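Local coordinates for actin-binding protein, cofilin/tropomyosin family protein, putative (Entamoeba histolytica, PDB 4LIZ) that binds and stabilises actin filaments as a coactosin of the ADF family, and may contribute to phagocytosis and pseudopod formation, at residues P92-R95 with A96-S99; G103-K106 with N107-N111. All coordinates share one frame; numbering follows the deposited sequence.

Interaction 1 (P92-R95 with A96-S99)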
loop_
_atom_site.group_PDB
_atom_site.type_symbol
_atom_site.label_atom_id
_atom_site.label_comp_id
_atom_site.label_asym_id
_atom_site.label_seq_id
_atom_site.Cartn_x
_atom_site.Cartn_y
_atom_site.Cartn_z
ATOM N N PRO A 92 13.583 -14.443 -8.991
ATOM C CA PRO A 92 12.406 -15.131 -8.430
ATOM C C PRO A 92 12.536 -15.343 -6.896
ATOM O O PRO A 92 11.465 -15.458 -6.278
ATOM C CB PRO A 92 12.279 -16.454 -9.254
ATOM C CG PRO A 92 13.537 -16.565 -10.007
ATOM C CD PRO A 92 14.218 -15.221 -10.089
ATOM N N LYS A 93 13.757 -15.269 -6.326
ATOM C CA LYS A 93 13.885 -15.382 -4.911
ATOM C C LYS A 93 13.231 -14.128 -4.242
ATOM O O LYS A 93 12.645 -14.222 -3.178
ATOM C CB LYS A 93 15.329 -15.512 -4.385
ATOM C CG LYS A 93 16.233 -16.638 -4.852
ATOM C CD LYS A 93 15.569 -17.989 -5.007
ATOM C CE LYS A 93 16.669 -19.027 -5.360
ATOM N NZ LYS A 93 16.159 -20.126 -6.195
ATOM N N LEU A 94 13.293 -12.960 -4.893
ATOM C CA LEU A 94 12.664 -11.798 -4.317
ATOM C C LEU A 94 11.110 -11.978 -4.401
ATOM O O LEU A 94 10.357 -11.680 -3.476
ATOM C CB LEU A 94 13.074 -10.525 -5.122
ATOM C CG LEU A 94 12.394 -9.196 -4.702
ATOM C CD1 LEU A 94 12.754 -8.836 -3.315
ATOM C CD2 LEU A 94 12.737 -8.100 -5.706
ATOM N N ARG A 95 10.535 -12.427 -5.518
ATOM C CA ARG A 95 9.124 -12.764 -5.601
ATOM C C ARG A 95 8.636 -13.704 -4.464
ATOM O O ARG A 95 7.581 -13.507 -3.930
ATOM C CB ARG A 95 8.819 -13.418 -6.978
ATOM C CG ARG A 95 9.147 -12.637 -8.255
ATOM C CD ARG A 95 8.640 -13.418 -9.527
ATOM N NE ARG A 95 8.836 -12.616 -10.681
ATOM C CZ ARG A 95 7.940 -11.696 -11.046
ATOM N NH1 ARG A 95 6.835 -11.629 -10.424
ATOM N NH2 ARG A 95 8.130 -11.005 -12.144
ATOM N N ALA A 96 9.510 -14.650 -4.194
ATOM C CA ALA A 96 9.130 -15.674 -3.176
ATOM C C ALA A 96 9.010 -15.137 -1.810
ATOM O O ALA A 96 8.304 -15.788 -1.005
ATOM C CB ALA A 96 10.010 -16.891 -3.257
ATOM N N VAL A 97 9.710 -14.066 -1.473
ATOM C CA VAL A 97 9.634 -13.488 -0.109
ATOM C C VAL A 97 8.383 -12.683 0.098
ATOM O O VAL A 97 8.061 -12.293 1.224
ATOM C CB VAL A 97 10.901 -12.711 0.267
ATOM C CG1 VAL A 97 10.822 -11.262 -0.224
ATOM C CG2 VAL A 97 11.160 -12.826 1.732
HETATM N N MSE A 98 7.622 -12.382 -0.931
HETATM C CA MSE A 98 6.499 -11.516 -0.861
HETATM C C MSE A 98 5.533 -11.845 0.237
HETATM O O MSE A 98 5.113 -11.020 1.071
HETATM C CB MSE A 98 5.783 -11.306 -2.175
HETATM C CG MSE A 98 4.467 -10.604 -2.080
HETATM SE SE MSE A 98 4.701 -8.790 -1.370
HETATM C CE MSE A 98 4.594 -7.738 -3.001
ATOM N N SER A 99 5.083 -13.116 0.350
ATOM C CA SER A 99 4.058 -13.315 1.293
ATOM C C SER A 99 4.562 -13.167 2.739
ATOM O O SER A 99 3.804 -12.643 3.585
ATOM C CB SER A 99 3.386 -14.757 1.171
ATOM O OG SER A 99 2.636 -14.854 -0.042
#

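Interaction 2 (G103-K106 with N107-N111)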
loop_
_atom_site.group_PDB
_atom_site.type_symbol
_atom_site.label_atom_id
_atom_site.label_comp_id
_atom_site.label_asym_id
_atom_site.label_seq_id
_atom_site.Cartn_x
_atom_site.Cartn_y
_atom_site.Cartn_z
ATOM N N GLY A 103 3.213 -10.274 5.376
ATOM C CA GLY A 103 2.660 -10.545 6.666
ATOM C C GLY A 103 3.284 -9.634 7.710
ATOM O O GLY A 103 2.563 -9.119 8.606
ATOM N N ASP A 104 4.588 -9.474 7.667
ATOM C CA ASP A 104 5.319 -8.590 8.627
ATOM C C ASP A 104 4.809 -7.155 8.393
ATOM O O ASP A 104 4.564 -6.404 9.386
ATOM C CB ASP A 104 6.744 -8.676 8.429
ATOM C CG ASP A 104 7.397 -9.958 8.984
ATOM O OD1 ASP A 104 6.713 -10.753 9.639
ATOM O OD2 ASP A 104 8.591 -10.017 8.785
ATOM N N VAL A 105 4.680 -6.703 7.159
ATOM C CA VAL A 105 4.247 -5.354 6.875
ATOM C C VAL A 105 2.846 -5.117 7.396
ATOM O O VAL A 105 2.550 -4.079 7.994
ATOM C CB VAL A 105 4.333 -5.057 5.378
ATOM C CG1 VAL A 105 3.589 -3.742 4.988
ATOM C CG2 VAL A 105 5.755 -5.050 4.895
ATOM N N LYS A 106 1.936 -6.062 7.247
ATOM C CA LYS A 106 0.599 -5.964 7.763
ATOM C C LYS A 106 0.534 -5.973 9.247
ATOM O O LYS A 106 -0.447 -5.354 9.774
ATOM C CB LYS A 106 -0.284 -7.110 7.179
ATOM C CG LYS A 106 -0.633 -7.002 5.733
ATOM C CD LYS A 106 -1.267 -8.297 5.127
ATOM C CE LYS A 106 -2.470 -8.705 5.799
ATOM N NZ LYS A 106 -3.033 -9.874 5.096
ATOM N N ASN A 107 1.490 -6.524 9.949
ATOM C CA ASN A 107 1.496 -6.243 11.367
ATOM C C ASN A 107 1.816 -4.855 11.859
ATOM O O ASN A 107 1.440 -4.467 12.924
ATOM C CB ASN A 107 2.445 -7.200 12.019
ATOM C CG ASN A 107 1.861 -8.577 12.018
ATOM O OD1 ASN A 107 0.614 -8.731 11.931
ATOM N ND2 ASN A 107 2.716 -9.590 12.016
ATOM N N VAL A 108 2.398 -4.065 10.995
ATOM C CA VAL A 108 2.578 -2.651 11.277
ATOM C C VAL A 108 1.416 -1.875 10.696
ATOM O O VAL A 108 0.911 -0.924 11.367
ATOM C CB VAL A 108 3.909 -2.132 10.660
ATOM C CG1 VAL A 108 4.095 -0.598 10.875
ATOM C CG2 VAL A 108 5.079 -2.970 11.101
ATOM N N ILE A 109 1.056 -2.184 9.467
ATOM C CA ILE A 109 -0.086 -1.585 8.642
ATOM C C ILE A 109 -1.284 -2.489 8.918
ATOM O O ILE A 109 -1.715 -3.358 8.116
ATOM C CB ILE A 109 0.140 -1.531 7.131
ATOM C CG1 ILE A 109 1.470 -0.996 6.851
ATOM C CG2 ILE A 109 -1.031 -0.775 6.420
ATOM C CD1 ILE A 109 1.684 -0.721 5.372
ATOM N N ASN A 110 -1.784 -2.339 10.134
ATOM C CA ASN A 110 -2.934 -3.084 10.616
ATOM C C ASN A 110 -4.275 -2.451 10.479
ATOM O O ASN A 110 -5.223 -3.060 10.840
ATOM C CB ASN A 110 -2.665 -3.525 12.054
ATOM C CG ASN A 110 -2.280 -2.378 12.913
ATOM O OD1 ASN A 110 -2.865 -1.354 12.780
ATOM N ND2 ASN A 110 -1.169 -2.500 13.688
ATOM N N ASN A 111 -4.371 -1.220 9.998
ATOM C CA ASN A 111 -5.644 -0.522 9.872
ATOM C C ASN A 111 -5.917 -0.341 8.363
ATOM O O ASN A 111 -5.488 0.646 7.736
ATOM C CB ASN A 111 -5.556 0.871 10.494
ATOM C CG ASN A 111 -6.875 1.588 10.536
ATOM O OD1 ASN A 111 -7.884 1.198 9.939
ATOM N ND2 ASN A 111 -6.879 2.662 11.289
HETATM O O HOH W 1 0.395 -9.974 9.777
#

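Interaction 1 (P92-R95 with A96-S99)
Pro92 gives its carbonyl oxygen to the amide of Ala96, and this i to i+4 bond is regular alpha-helical closure: Ala96 N lies 3.0 Å from Pro92 O and is only modestly tilted from the carbonyl plane, by 23°. The methyl of Ala96 comes close to the same acceptor, with CB 3.6 Å from Pro92 O. One residue on, the pattern relaxes. Val97 N reaches Lys93 O only through a weak bond of 3.4 Å, and its N-H is shared with the carbonyl of Leu94, where Val97 N sits 3.2 Å from Leu94 O. That second bond spans three residues, as in a 3-10 turn, and the donor stands well above the carbonyl plane of Leu94 instead of meeting a lone pair.

The side chains of this pair add a light apolar touch. A chi1 of 86° places CG1 of Val97 between its own backbone N and carbonyl carbon, which turns that methyl back over the preceding turn, 3.3 Å from Leu94 O. Leu94 CD1 then approaches Val97 CG1 at 4.4 Å, a loose van der Waals contact.

Arg95 repeats the three-residue spacing: Met98 N is 3.2 Å from Arg95 O in a fairly straight bond, 159° at the hydrogen, though again the donor lies above the carbonyl plane. The chain of Arg95 runs extended from CG to NE, and its NH2 makes weak hydrogen bonds to the carbonyl oxygens of Gly86 and Ile89. Selenomethionine Met98, bent at its second and third torsions, packs on Leu60 and Phe62, and Leu94 also meets Leu60. The opening turns of helix 92-108 are thus set against strand 60-69 of the central sheet.

Interaction 2 (G103-K106 with N107-N111)
Val105 carries CG1 anti to its backbone N (chi1 167°), while Ile109 has CG1 anti to its carbonyl carbon (chi1 -47°); the two side chains consequently lie side by side, pointing the same way, with Val105 CG1 3.6 Å from Ile109 CD1. The pair lies where helix 92-108, the crossover helix of the beta-alpha-beta unit in the ADF-homology fold, gives way to loop. Both residues pack on Phe81 of strand 76-85, and Ile109 also meets Val13 of helix 10-17, which places the pair in the apolar layer between helices and sheet.

Bonding at the last turn converges on one acceptor. Val105 O takes Val108 N at 3.0 Å, from above its carbonyl plane, and Ile109 N at 2.8 Å, nearly straight on the donor side (172°) and almost in line with the C=O bond. Two residues earlier among the acceptors, Gly103 O takes Asn107 N at 3.1 Å, and Asn107 N has a second, weak bond to Asp104 O.

Lys106 NZ forms a salt bridge with Glu115 of strand 114-118, and the carboxylate of Asp104 accepts from Met1 N while also bonding the hydroxyl of Ser2. At Ile109 the chain has already turned out of the helix, and Asn110 folds back so that its ND2 makes a weak hydrogen bond with Asn107 O at 3.4 Å.

Followed from the N terminus, the chain passes helix 10-17, three strands, with helix 48-54 before the third, and then strand 76-85 before it enters helix 92-108. Interaction 1 closes the first turns of that helix, and interaction 2 closes its last turn and the exit toward strand 114-118. Each is a short backbone closure within one continuous stretch, so the two follow in series and neither nest nor cross. The centres of interactions 1 and 2 are about 17 Å apart. The start of the helix is set against strand 60-69; its end meets strands 60-69 and 76-85 and helix 10-17. Together they bracket the helix of a single beta-alpha-beta unit.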